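Local coordinates for protein aldehyde dehydrogenase (Staphylococcus aureus, PDB 6K10) that oxidises the aldehyde 4,4'-diaponeurosporen-4-al to 4,4'-diaponeurosporenoic acid with NAD+, a step in the biosynthesis of the carotenoid staphyloxanthin, at residues E217-P223 and R367-S372; T250-Y256 and M340-F345. The protein carries 1 engineered substitution. All coordinates share one frame. Residue numbers count along the deposited sequence, not the author numbering.

Interaction 1 (E217-P223 and R367-S372); sequences EMGGKSP and RPKPLS
L371 (chi1 t, chi2 p) lays its side chain along the start of 217-223: CD2 is 3.5 Å from M218 O and CD1 4.3 Å from E217 OE1. Loop 217-223 links strand 214-217 of one sheet to strand 223-226 of another and packs on the loop entering strand 372-376, parallel to 223-226. CA atoms pair at G219-L371 (6.1 Å) and S222-S372 (5.1 Å). The OG atoms of S222 (chi1 m) and S372 (chi1 p) share a hydrogen bond of 2.8 Å. P370 CG packs 3.6 Å from P223 CD. At G220 (phi/psi 135/-169) a CB would jam against G219 O and sit 3.6 Å from P370 CA, which calls for glycine. Water 1 joins G219 O to K369 O (both 2.8 Å), water 2 K221 N (3.0 Å) to P368 O (2.9 Å), water 3 S222 OG to L371 N (both 2.9 Å). K221 NZ salt-bridges D255; R367 NH2 hydrogen-bonds M340 O. Ordered water thus makes much of the polar joining, in a contact that includes E217, the predicted catalytic glutamate.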
ATOM      1  N   GLU A 217       7.090   3.090  -9.102  1.00 20.76           N
ATOM      2  CA  GLU A 217       6.622   4.023 -10.123  1.00 19.99           C
ATOM      3  C   GLU A 217       7.277   3.607 -11.431  1.00 20.14           C
ATOM      4  O   GLU A 217       8.472   3.847 -11.626  1.00 21.55           O
ATOM      5  CB  GLU A 217       6.986   5.467  -9.759  1.00 22.25           C
ATOM      6  CG  GLU A 217       6.349   5.983  -8.480  1.00 23.99           C
ATOM      7  CD  GLU A 217       4.951   6.538  -8.684  1.00 28.08           C
ATOM      8  OE1 GLU A 217       4.535   6.700  -9.850  1.00 29.10           O
ATOM      9  OE2 GLU A 217       4.257   6.811  -7.677  1.00 24.56           O
ATOM     10  N   MET A 218       6.515   2.965 -12.310  1.00 21.39           N
ATOM     11  CA  MET A 218       7.139   2.432 -13.515  1.00 21.16           C
ATOM     12  C   MET A 218       6.576   3.081 -14.779  1.00 24.49           C
ATOM     13  O   MET A 218       6.383   4.304 -14.808  1.00 28.70           O
ATOM     14  CB  MET A 218       7.014   0.906 -13.531  1.00 20.78           C
ATOM     15  CG  MET A 218       7.821   0.272 -12.386  1.00 22.71           C
ATOM     16  SD  MET A 218       7.647  -1.496 -12.078  1.00 26.31           S
ATOM     17  CE  MET A 218       5.899  -1.649 -11.737  1.00 23.95           C
ATOM     18  N   GLY A 219       6.338   2.298 -15.830  1.00 23.37           N
ATOM     19  CA  GLY A 219       6.171   2.872 -17.146  1.00 27.91           C
ATOM     20  C   GLY A 219       5.009   2.261 -17.914  1.00 29.12           C
ATOM     21  O   GLY A 219       4.029   1.774 -17.346  1.00 29.03           O
ATOM     22  N   GLY A 220       5.136   2.309 -19.230  1.00 25.25           N
ATOM     23  CA  GLY A 220       4.083   1.963 -20.154  1.00 22.34           C
ATOM     24  C   GLY A 220       4.011   3.012 -21.242  1.00 24.15           C
ATOM     25  O   GLY A 220       4.892   3.862 -21.362  1.00 23.27           O
ATOM     26  N   LYS A 221       2.950   2.955 -22.038  1.00 21.23           N
ATOM     27  CA  LYS A 221       2.749   3.891 -23.144  1.00 19.85           C
ATOM     28  C   LYS A 221       1.451   4.648 -22.871  1.00 18.19           C
ATOM     29  O   LYS A 221       0.357   4.102 -23.047  1.00 20.86           O
ATOM     30  CB  LYS A 221       2.732   3.153 -24.482  1.00 18.55           C
ATOM     31  CG  LYS A 221       4.063   2.464 -24.809  1.00 20.52           C
ATOM     32  CD  LYS A 221       3.971   1.560 -26.034  1.00 21.60           C
ATOM     33  CE  LYS A 221       3.760   2.354 -27.308  1.00 24.34           C
ATOM     34  NZ  LYS A 221       4.935   3.212 -27.636  1.00 20.58           N
ATOM     35  N   SER A 222       1.577   5.900 -22.431  1.00 18.70           N
ATOM     36  CA  SER A 222       0.418   6.700 -22.046  1.00 19.67           C
ATOM     37  C   SER A 222      -0.328   7.181 -23.286  1.00 19.55           C
ATOM     38  O   SER A 222       0.252   7.904 -24.098  1.00 19.55           O
ATOM     39  CB  SER A 222       0.856   7.891 -21.200  1.00 18.96           C
ATOM     40  OG  SER A 222       1.506   7.480 -20.006  1.00 21.29           O
ATOM     41  N   PRO A 223      -1.595   6.814 -23.466  1.00 20.07           N
ATOM     42  CA  PRO A 223      -2.331   7.242 -24.658  1.00 18.12           C
ATOM     43  C   PRO A 223      -3.006   8.590 -24.493  1.00 18.79           C
ATOM     44  O   PRO A 223      -3.421   8.978 -23.403  1.00 20.96           O
ATOM     45  CB  PRO A 223      -3.379   6.133 -24.827  1.00 21.56           C
ATOM     46  CG  PRO A 223      -3.654   5.675 -23.434  1.00 23.92           C
ATOM     47  CD  PRO A 223      -2.371   5.862 -22.649  1.00 20.69           C
ATOM     48  N   ARG A 367      -3.542  -3.437 -23.996  1.00 26.70           N
ATOM     49  CA  ARG A 367      -2.175  -3.178 -23.586  1.00 24.92           C
ATOM     50  C   ARG A 367      -2.100  -2.969 -22.077  1.00 24.49           C
ATOM     51  O   ARG A 367      -3.126  -2.792 -21.411  1.00 25.47           O
ATOM     52  CB  ARG A 367      -1.640  -1.952 -24.339  1.00 25.25           C
ATOM     53  CG  ARG A 367      -1.567  -2.174 -25.844  1.00 28.38           C
ATOM     54  CD  ARG A 367      -1.408  -0.877 -26.614  1.00 29.72           C
ATOM     55  NE  ARG A 367      -1.071  -1.128 -28.013  1.00 33.44           N
ATOM     56  CZ  ARG A 367       0.168  -1.127 -28.498  1.00 35.38           C
ATOM     57  NH1 ARG A 367       0.375  -1.370 -29.785  1.00 37.69           N
ATOM     58  NH2 ARG A 367       1.199  -0.881 -27.701  1.00 31.80           N
ATOM     59  N   PRO A 368      -0.898  -3.015 -21.493  1.00 24.70           N
ATOM     60  CA  PRO A 368      -0.787  -2.835 -20.039  1.00 23.24           C
ATOM     61  C   PRO A 368      -1.350  -1.495 -19.592  1.00 21.55           C
ATOM     62  O   PRO A 368      -1.300  -0.501 -20.318  1.00 21.10           O
ATOM     63  CB  PRO A 368       0.723  -2.917 -19.782  1.00 24.70           C
ATOM     64  CG  PRO A 368       1.259  -3.690 -20.925  1.00 24.87           C
ATOM     65  CD  PRO A 368       0.407  -3.339 -22.102  1.00 26.18           C
ATOM     66  N   LYS A 369      -1.898  -1.485 -18.382  1.00 20.68           N
ATOM     67  CA  LYS A 369      -2.462  -0.272 -17.809  1.00 19.55           C
ATOM     68  C   LYS A 369      -1.391   0.810 -17.721  1.00 21.17           C
ATOM     69  O   LYS A 369      -0.377   0.613 -17.035  1.00 21.57           O
ATOM     70  CB  LYS A 369      -3.046  -0.558 -16.429  1.00 20.98           C
ATOM     71  CG  LYS A 369      -4.137  -1.617 -16.434  1.00 23.78           C
ATOM     72  CD  LYS A 369      -4.625  -1.924 -15.030  1.00 25.71           C
ATOM     73  CE  LYS A 369      -5.810  -2.879 -15.054  1.00 22.34           C
ATOM     74  NZ  LYS A 369      -6.204  -3.296 -13.681  1.00 23.49           N
ATOM     75  N   PRO A 370      -1.564   1.944 -18.390  1.00 22.38           N
ATOM     76  CA  PRO A 370      -0.499   2.945 -18.441  1.00 20.54           C
ATOM     77  C   PRO A 370      -0.499   3.844 -17.212  1.00 17.34           C
ATOM     78  O   PRO A 370      -1.490   3.967 -16.491  1.00 20.75           O
ATOM     79  CB  PRO A 370      -0.834   3.741 -19.706  1.00 23.28           C
ATOM     80  CG  PRO A 370      -2.324   3.663 -19.790  1.00 23.31           C
ATOM     81  CD  PRO A 370      -2.733   2.332 -19.201  1.00 22.13           C
ATOM     82  N   LEU A 371       0.656   4.478 -16.989  1.00 17.16           N
ATOM     83  CA  LEU A 371       0.795   5.389 -15.858  1.00 20.29           C
ATOM     84  C   LEU A 371      -0.140   6.579 -15.992  1.00 22.42           C
ATOM     85  O   LEU A 371      -0.680   7.070 -14.995  1.00 21.36           O
ATOM     86  CB  LEU A 371       2.244   5.861 -15.736  1.00 23.62           C
ATOM     87  CG  LEU A 371       2.571   6.804 -14.574  1.00 26.76           C
ATOM     88  CD1 LEU A 371       1.931   6.340 -13.282  1.00 26.39           C
ATOM     89  CD2 LEU A 371       4.070   6.905 -14.404  1.00 29.16           C
ATOM     90  N   SER A 372      -0.346   7.062 -17.214  1.00 21.34           N
ATOM     91  CA  SER A 372      -1.260   8.169 -17.423  1.00 21.41           C
ATOM     92  C   SER A 372      -2.094   7.926 -18.671  1.00 20.18           C
ATOM     93  O   SER A 372      -1.735   7.135 -19.544  1.00 18.68           O
ATOM     94  CB  SER A 372      -0.520   9.510 -17.514  1.00 21.90           C
ATOM     95  OG  SER A 372       0.242   9.602 -18.697  1.00 22.89           O
TER
HETATM   96  O   HOH W   1       2.070   0.106 -18.334  1.00 21.78           O
HETATM   97  O   HOH W   2       1.149   0.823 -20.944  1.00 23.69           O
HETATM   98  O   HOH W   3       2.412   4.863 -19.244  1.00 24.60           O

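Interaction 2 (T250-Y256 and M340-F345); sequences TSVAPDY and MQEEIF. Engineered in segment 250-256: S251 (natural residue Cys).
Between the loop leading into strand 256-260 and the loop preceding strand 348-354, side chains do most of the joining. D255 (chi1 t, chi2 -83°) turns its carboxylate into 340-345: OD2 accepts the I344 amide, N to OD2 3.0 Å and nearly linear at 175°, and water 6 links OD2 (2.7 Å) to F345 N (3.0 Å). Its OD1 is taken by K221 in a salt bridge. CA atoms pair at T250-F345 (6.2 Å), D255-I344 (6.4 Å) and Y256-M340 (7.9 Å). M340, m at all three chi angles, curls so that CE lies over a face of the Y256 ring (chi1 p), 3.6 Å from its centroid (CH-pi), while SD stands obliquely 4.5 Å from the centroid, a Met-aromatic contact. T250-A253 is a type I turn with a weak A253 N to T250 O bond of 3.2 Å. F345, at phi/psi 52/46 and chi1 -134° between wells, sets CE1 3.6 Å from T250 C and 3.7 Å from S251 N. E343 extends (chi1 and chi2 t): water 4 lies 2.6 Å from its OE2 and 2.8 Å from T250 O, water 5 2.8 Å from OE2 and 2.6 Å from S251 O; its OE1 accepts G220 N. S251 (chi1 p) is an engineered replacement of the predicted catalytic cysteine, consistent with this turn carrying the nucleophile in the aldehyde dehydrogenase family.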
ATOM      1  N   THR A 250       9.613  11.593 -20.059  1.00 20.86           N
ATOM      2  CA  THR A 250       8.677  11.702 -18.950  1.00 18.38           C
ATOM      3  C   THR A 250       7.771  10.480 -18.942  1.00 17.48           C
ATOM      4  O   THR A 250       7.278  10.058 -19.991  1.00 18.31           O
ATOM      5  CB  THR A 250       7.833  12.980 -19.057  1.00 20.32           C
ATOM      6  OG1 THR A 250       8.695  14.106 -19.258  1.00 21.95           O
ATOM      7  CG2 THR A 250       7.015  13.195 -17.793  1.00 22.57           C
ATOM      8  N   SER A 251       7.556   9.916 -17.751  1.00 20.06           N
ATOM      9  CA  SER A 251       6.732   8.719 -17.652  0.53 22.56           C
ATOM     10  C   SER A 251       5.263   9.002 -17.934  1.00 22.11           C
ATOM     11  O   SER A 251       4.529   8.088 -18.326  1.00 21.67           O
ATOM     12  CB  SER A 251       6.901   8.082 -16.273  0.53 23.00           C
ATOM     13  OG  SER A 251       6.457   8.955 -15.250  0.53 21.08           O
ATOM     14  N   VAL A 252       4.818  10.242 -17.759  1.00 20.61           N
ATOM     15  CA  VAL A 252       3.441  10.618 -18.051  1.00 18.38           C
ATOM     16  C   VAL A 252       3.360  11.481 -19.310  1.00 22.14           C
ATOM     17  O   VAL A 252       2.339  12.117 -19.564  1.00 24.50           O
ATOM     18  CB  VAL A 252       2.784  11.313 -16.846  1.00 17.90           C
ATOM     19  CG1 VAL A 252       2.817  10.398 -15.625  1.00 19.79           C
ATOM     20  CG2 VAL A 252       3.480  12.619 -16.545  1.00 17.30           C
ATOM     21  N   ALA A 253       4.425  11.510 -20.103  1.00 18.65           N
ATOM     22  CA  ALA A 253       4.359  12.184 -21.386  1.00 19.09           C
ATOM     23  C   ALA A 253       3.410  11.437 -22.319  1.00 21.25           C
ATOM     24  O   ALA A 253       3.341  10.205 -22.288  1.00 19.96           O
ATOM     25  CB  ALA A 253       5.740  12.271 -22.026  1.00 22.35           C
ATOM     26  N   PRO A 254       2.656  12.156 -23.145  1.00 19.35           N
ATOM     27  CA  PRO A 254       1.913  11.494 -24.223  1.00 19.12           C
ATOM     28  C   PRO A 254       2.830  10.578 -25.017  1.00 23.05           C
ATOM     29  O   PRO A 254       3.781  11.029 -25.660  1.00 22.43           O
ATOM     30  CB  PRO A 254       1.416  12.669 -25.068  1.00 23.93           C
ATOM     31  CG  PRO A 254       1.223  13.757 -24.064  1.00 23.15           C
ATOM     32  CD  PRO A 254       2.381  13.604 -23.104  1.00 19.80           C
ATOM     33  N   ASP A 255       2.570   9.274 -24.935  1.00 20.27           N
ATOM     34  CA  ASP A 255       3.375   8.362 -25.735  1.00 20.26           C
ATOM     35  C   ASP A 255       2.883   8.317 -27.177  1.00 18.51           C
ATOM     36  O   ASP A 255       3.672   8.506 -28.107  1.00 19.50           O
ATOM     37  CB  ASP A 255       3.373   6.959 -25.121  1.00 19.59           C
ATOM     38  CG  ASP A 255       4.323   6.016 -25.836  1.00 20.95           C
ATOM     39  OD1 ASP A 255       3.938   5.448 -26.881  1.00 19.44           O
ATOM     40  OD2 ASP A 255       5.472   5.864 -25.359  1.00 22.58           O
ATOM     41  N   TYR A 256       1.588   8.089 -27.378  1.00 18.88           N
ATOM     42  CA  TYR A 256       1.005   8.027 -28.711  1.00 20.60           C
ATOM     43  C   TYR A 256      -0.384   8.642 -28.686  1.00 19.94           C
ATOM     44  O   TYR A 256      -0.978   8.838 -27.626  1.00 21.23           O
ATOM     45  CB  TYR A 256       0.961   6.581 -29.240  1.00 21.00           C
ATOM     46  CG  TYR A 256       0.084   5.654 -28.423  1.00 21.86           C
ATOM     47  CD1 TYR A 256       0.600   4.953 -27.341  1.00 19.82           C
ATOM     48  CD2 TYR A 256      -1.257   5.465 -28.745  1.00 21.10           C
ATOM     49  CE1 TYR A 256      -0.188   4.103 -26.594  1.00 19.98           C
ATOM     50  CE2 TYR A 256      -2.059   4.614 -28.000  1.00 23.22           C
ATOM     51  CZ  TYR A 256      -1.519   3.935 -26.926  1.00 21.55           C
ATOM     52  OH  TYR A 256      -2.306   3.085 -26.182  1.00 20.92           O
ATOM     53  N   MET A 340       5.368   1.531 -31.750  1.00 24.66           N
ATOM     54  CA  MET A 340       4.274   1.125 -30.880  1.00 24.27           C
ATOM     55  C   MET A 340       4.602  -0.119 -30.062  1.00 26.48           C
ATOM     56  O   MET A 340       3.708  -0.681 -29.421  1.00 30.85           O
ATOM     57  CB  MET A 340       3.002   0.894 -31.698  1.00 21.64           C
ATOM     58  CG  MET A 340       2.394   2.166 -32.255  1.00 20.45           C
ATOM     59  SD  MET A 340       2.062   3.390 -30.969  1.00 24.58           S
ATOM     60  CE  MET A 340       0.877   2.499 -29.965  1.00 25.21           C
ATOM     61  N   GLN A 341       5.862  -0.559 -30.063  1.00 24.59           N
ATOM     62  CA  GLN A 341       6.268  -1.745 -29.327  1.00 25.82           C
ATOM     63  C   GLN A 341       7.026  -1.437 -28.044  1.00 29.36           C
ATOM     64  O   GLN A 341       7.242  -2.352 -27.241  1.00 35.35           O
ATOM     65  CB  GLN A 341       7.142  -2.652 -30.209  1.00 26.19           C
ATOM     66  CG  GLN A 341       6.559  -2.941 -31.577  1.00 28.80           C
ATOM     67  CD  GLN A 341       5.164  -3.524 -31.509  1.00 33.43           C
ATOM     68  OE1 GLN A 341       4.884  -4.405 -30.695  1.00 36.03           O
ATOM     69  NE2 GLN A 341       4.276  -3.031 -32.363  1.00 34.07           N
ATOM     70  N   GLU A 342       7.439  -0.190 -27.829  1.00 27.60           N
ATOM     71  CA  GLU A 342       8.217   0.169 -26.654  1.00 28.41           C
ATOM     72  C   GLU A 342       7.790   1.544 -26.163  1.00 25.76           C
ATOM     73  O   GLU A 342       7.286   2.366 -26.933  1.00 24.57           O
ATOM     74  CB  GLU A 342       9.728   0.163 -26.955  1.00 33.38           C
ATOM     75  CG  GLU A 342      10.173   1.221 -27.962  1.00 36.29           C
ATOM     76  CD  GLU A 342      11.684   1.294 -28.118  1.00 38.18           C
ATOM     77  OE1 GLU A 342      12.224   0.610 -29.016  1.00 36.86           O
ATOM     78  OE2 GLU A 342      12.335   2.036 -27.350  1.00 36.62           O
ATOM     79  N   GLU A 343       7.983   1.781 -24.865  1.00 24.34           N
ATOM     80  CA  GLU A 343       7.818   3.124 -24.328  1.00 25.72           C
ATOM     81  C   GLU A 343       8.827   4.049 -24.992  1.00 23.36           C
ATOM     82  O   GLU A 343      10.038   3.819 -24.915  1.00 21.58           O
ATOM     83  CB  GLU A 343       7.999   3.120 -22.810  1.00 22.97           C
ATOM     84  CG  GLU A 343       7.857   4.494 -22.157  1.00 23.67           C
ATOM     85  CD  GLU A 343       7.785   4.423 -20.639  1.00 24.61           C
ATOM     86  OE1 GLU A 343       7.930   3.314 -20.083  1.00 24.71           O
ATOM     87  OE2 GLU A 343       7.575   5.478 -20.002  1.00 23.97           O
ATOM     88  N   ILE A 344       8.326   5.087 -25.661  1.00 23.12           N
ATOM     89  CA  ILE A 344       9.188   5.920 -26.495  1.00 19.74           C
ATOM     90  C   ILE A 344      10.180   6.695 -25.639  1.00 19.84           C
ATOM     91  O   ILE A 344      11.389   6.684 -25.902  1.00 22.26           O
ATOM     92  CB  ILE A 344       8.334   6.853 -27.369  1.00 20.87           C
ATOM     93  CG1 ILE A 344       7.407   6.016 -28.249  1.00 20.77           C
ATOM     94  CG2 ILE A 344       9.216   7.758 -28.210  1.00 18.01           C
ATOM     95  CD1 ILE A 344       6.375   6.819 -28.969  1.00 18.06           C
ATOM     96  N   PHE A 345       9.687   7.371 -24.602  1.00 20.66           N
ATOM     97  CA  PHE A 345      10.523   8.147 -23.688  1.00 22.73           C
ATOM     98  C   PHE A 345      11.419   9.110 -24.464  1.00 22.53           C
ATOM     99  O   PHE A 345      12.623   9.220 -24.223  1.00 20.64           O
ATOM    100  CB  PHE A 345      11.346   7.224 -22.787  1.00 21.56           C
ATOM    101  CG  PHE A 345      11.343   7.624 -21.340  1.00 23.14           C
ATOM    102  CD1 PHE A 345      10.214   7.433 -20.559  1.00 19.36           C
ATOM    103  CD2 PHE A 345      12.470   8.177 -20.756  1.00 24.54           C
ATOM    104  CE1 PHE A 345      10.207   7.796 -19.223  1.00 22.61           C
ATOM    105  CE2 PHE A 345      12.470   8.541 -19.421  1.00 24.09           C
ATOM    106  CZ  PHE A 345      11.337   8.351 -18.654  1.00 19.91           C
TER
HETATM  107  O   HOH W   4       6.592   7.565 -21.099  1.00 20.14           O
HETATM  108  O   HOH W   5       5.022   5.562 -18.862  1.00 26.31           O
HETATM  109  O   HOH W   6       6.745   7.667 -23.886  1.00 21.62           O

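From the N terminus, strand 214-217, of one mixed sheet, runs into 217-223, which crosses to strand 223-226 of another. Next come helix 232-244 and loop 250-256, feeding strand 256-260. Interaction 2 closes when the chain returns at 340-345, before strand 348-354; interaction 1 closes later, after helix 357-365, at 367-372 ahead of strand 372-376. The smaller loop therefore lies wholly within the larger. Together they gather the entrances of four parallel neighbours, 348-354, 256-260, 223-226 and 372-376. The contacts touch directly: K221 NZ is 2.6 Å from D255 OD1 in a salt bridge, and L371 CD2 packs 3.3 Å from S251 OG.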